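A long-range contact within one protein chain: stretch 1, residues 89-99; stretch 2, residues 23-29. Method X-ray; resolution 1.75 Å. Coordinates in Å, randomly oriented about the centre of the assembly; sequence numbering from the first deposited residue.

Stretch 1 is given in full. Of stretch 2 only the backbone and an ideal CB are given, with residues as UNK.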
# COMPACT_ATOMS: atom_id res chain seq x y z
N ALA B 89 -3.14 -6.43 16.12
CA ALA B 89 -2.60 -6.94 17.38
C ALA B 89 -1.29 -7.67 17.13
O ALA B 89 -0.32 -7.50 17.86
CB ALA B 89 -3.59 -7.85 18.05
N LEU B 90 -1.26 -8.49 16.08
CA LEU B 90 -0.04 -9.22 15.81
C LEU B 90 1.12 -8.29 15.51
O LEU B 90 2.27 -8.55 15.93
CB LEU B 90 -0.27 -10.12 14.61
CG LEU B 90 -1.19 -11.30 14.88
CD1 LEU B 90 -1.61 -11.85 13.54
CD2 LEU B 90 -0.54 -12.34 15.74
N ALA B 91 0.85 -7.26 14.70
CA ALA B 91 1.83 -6.27 14.33
C ALA B 91 2.33 -5.57 15.59
O ALA B 91 3.55 -5.31 15.73
CB ALA B 91 1.28 -5.25 13.38
N LEU B 92 1.39 -5.26 16.49
CA LEU B 92 1.80 -4.46 17.70
C LEU B 92 2.69 -5.30 18.59
O LEU B 92 3.70 -4.78 19.08
CB LEU B 92 0.59 -3.95 18.48
CG LEU B 92 -0.25 -2.91 17.75
CD1 LEU B 92 -1.40 -2.42 18.62
CD2 LEU B 92 0.57 -1.76 17.26
N VAL B 93 2.31 -6.56 18.78
CA VAL B 93 3.09 -7.43 19.63
C VAL B 93 4.45 -7.63 18.97
O VAL B 93 5.46 -7.54 19.62
CB VAL B 93 2.39 -8.77 19.91
CG1 VAL B 93 3.35 -9.69 20.69
CG2 VAL B 93 1.11 -8.56 20.69
N ALA B 94 4.47 -7.75 17.65
CA ALA B 94 5.74 -7.91 17.01
C ALA B 94 6.60 -6.66 17.19
O ALA B 94 7.83 -6.75 17.35
CB ALA B 94 5.56 -8.26 15.56
N SER B 95 5.96 -5.47 17.13
CA SER B 95 6.68 -4.21 17.22
C SER B 95 7.37 -4.11 18.58
O SER B 95 8.43 -3.55 18.64
CB SER B 95 5.84 -2.99 16.95
OG SER B 95 4.89 -2.72 17.95
N ASP B 96 6.68 -4.55 19.62
CA ASP B 96 7.22 -4.55 20.97
C ASP B 96 8.46 -5.46 21.06
O ASP B 96 9.46 -5.06 21.67
CB ASP B 96 6.18 -5.03 21.97
CG ASP B 96 5.19 -3.95 22.36
OD1 ASP B 96 5.19 -2.88 21.71
OD2 ASP B 96 4.39 -4.23 23.27
N GLY B 97 8.39 -6.64 20.44
CA GLY B 97 9.54 -7.57 20.40
C GLY B 97 10.72 -6.94 19.69
O GLY B 97 11.87 -7.20 20.02
N LEU B 98 10.44 -6.11 18.69
CA LEU B 98 11.48 -5.51 17.92
C LEU B 98 12.13 -4.36 18.67
O LEU B 98 13.32 -4.30 18.72
CB LEU B 98 10.94 -5.03 16.59
CG LEU B 98 12.00 -4.57 15.61
CD1 LEU B 98 12.84 -5.77 15.20
CD2 LEU B 98 11.36 -3.88 14.42
N LEU B 99 11.32 -3.46 19.24
CA LEU B 99 11.84 -2.21 19.77
C LEU B 99 12.18 -2.28 21.27
O LEU B 99 12.92 -1.43 21.74
CB LEU B 99 10.81 -1.11 19.54
CG LEU B 99 10.45 -0.90 18.08
CD1 LEU B 99 9.44 0.21 17.99
CD2 LEU B 99 11.70 -0.61 17.25
N UNK B 23 19.33 -5.20 11.75
CA UNK B 23 20.03 -5.19 13.06
C UNK B 23 19.14 -5.75 14.16
O UNK B 23 19.56 -5.84 15.31
CB UNK B 23 20.47 -3.77 13.43
N UNK B 24 17.95 -6.23 13.78
CA UNK B 24 17.07 -6.80 14.74
C UNK B 24 15.84 -7.37 14.04
O UNK B 24 15.54 -6.96 12.93
CB UNK B 24 16.68 -5.76 15.79
N UNK B 25 15.17 -8.27 14.73
CA UNK B 25 13.95 -8.83 14.22
C UNK B 25 13.09 -9.34 15.34
O UNK B 25 13.52 -9.54 16.48
CB UNK B 25 14.25 -9.95 13.22
N UNK B 26 11.83 -9.54 14.96
CA UNK B 26 10.86 -10.02 15.83
C UNK B 26 9.85 -10.80 15.02
O UNK B 26 9.73 -10.60 13.81
CB UNK B 26 10.22 -8.88 16.62
N UNK B 27 9.13 -11.65 15.71
CA UNK B 27 8.12 -12.44 15.09
C UNK B 27 7.09 -12.88 16.12
O UNK B 27 7.39 -13.17 17.27
CB UNK B 27 8.75 -13.65 14.39
N UNK B 28 5.86 -12.94 15.64
CA UNK B 28 4.81 -13.55 16.33
C UNK B 28 4.26 -14.50 15.28
O UNK B 28 3.97 -14.09 14.17
CB UNK B 28 3.79 -12.55 16.88
N UNK B 29 4.25 -15.77 15.60
CA UNK B 29 4.12 -16.75 14.57
C UNK B 29 3.45 -18.00 15.11
O UNK B 29 3.19 -18.12 16.31
CB UNK B 29 5.49 -17.08 13.97

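Stretch 2 is a strand crossing the helix of stretch 1 in a roughly antiparallel sense, at 149°. Successive CB atoms alternate between faces, so positions 24, 26 and 28 should meet the helix.

At position 23 the ideal CB finds nothing of stretch 1 within 5.5 Å, so the helix sets no preference there. The residue is Thr-23, whose hydroxyl is hydrogen-bonded elsewhere in the structure.

Position 24 directs its CB toward the helix, where the ideal atom lies 3.9 Å from CD1 of Leu-98. A small residue, glycine or alanine, would suit this. The extended backbone, phi -176° and psi 160°, does not by itself demand glycine. The deposited residue is Gly-24, and CD1 of Leu-98 packs directly on its backbone, 3.6 Å from its C atom.

At position 25 the CB points away, so a side chain of almost any size could be carried off from the helix. Trp-25 uses that freedom for a large indole, while its backbone still serves the contact: its CA lies 3.4 Å from Leu-98 CD1.

Position 26 is the tightest: its ideal CB points toward the helix and lies 3.3 Å from Ala-94 O and 3.5 Å from Leu-98 N. Little room remains, yet a carbonyl oxygen is at hand, which favours a small side chain: alanine or glycine for size, serine for a donor as well. Ser-26 is found, with chi1 in the t well, and its OG donates a hydrogen bond of 3.1 Å to Ala-94 O. That oxygen also accepts the helical bond from Leu-98 N, so it serves two donors. Ser-26 OG also sits 3.3 Å from Gly-97 CA; an ideal CB on Gly-97 would fall 2.1 Å from Ser-26 OG, a clash that the glycine avoids.

Position 27 turns away and meets nothing of the helix; Ala-27 is one of many possible residues.

Position 28 faces the helix across a wider gap, its ideal CB 4.4 Å from Leu-90 O and 4.8 Å from both Val-93 CG1 and Ala-94 CB. A medium-sized apolar chain, valine or perhaps isoleucine, would fill it, and branching at CB agrees with the strand backbone. Val-28 places CG1 3.7 Å from Leu-90 CD2, and CG2 3.6 Å from Val-93 CG1 and 4.1 Å from Ala-94 CB.

Position 29 points away again, so the helix sets no preference there; Ser-29 makes no contact with it.

Stretch 2 23-29: TGWSAVS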
# COMPACT_ATOMS: atom_id res chain seq x y z
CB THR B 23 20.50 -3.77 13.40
OG1 THR B 23 19.30 -3.03 13.57
CG2 THR B 23 21.37 -3.20 12.30
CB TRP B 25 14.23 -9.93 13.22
CG TRP B 25 14.95 -11.12 13.74
CD1 TRP B 25 16.29 -11.25 13.99
CD2 TRP B 25 14.35 -12.37 14.08
NE1 TRP B 25 16.57 -12.51 14.42
CE2 TRP B 25 15.40 -13.22 14.50
CE3 TRP B 25 13.05 -12.87 14.04
CZ2 TRP B 25 15.17 -14.53 14.91
CZ3 TRP B 25 12.81 -14.16 14.46
CH2 TRP B 25 13.87 -14.98 14.88
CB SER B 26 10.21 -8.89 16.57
OG SER B 26 9.46 -9.42 17.65
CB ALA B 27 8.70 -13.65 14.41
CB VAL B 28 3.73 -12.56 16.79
CG1 VAL B 28 2.57 -13.28 17.44
CG2 VAL B 28 4.29 -11.47 17.69
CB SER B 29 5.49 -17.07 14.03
OG SER B 29 6.14 -17.95 14.93
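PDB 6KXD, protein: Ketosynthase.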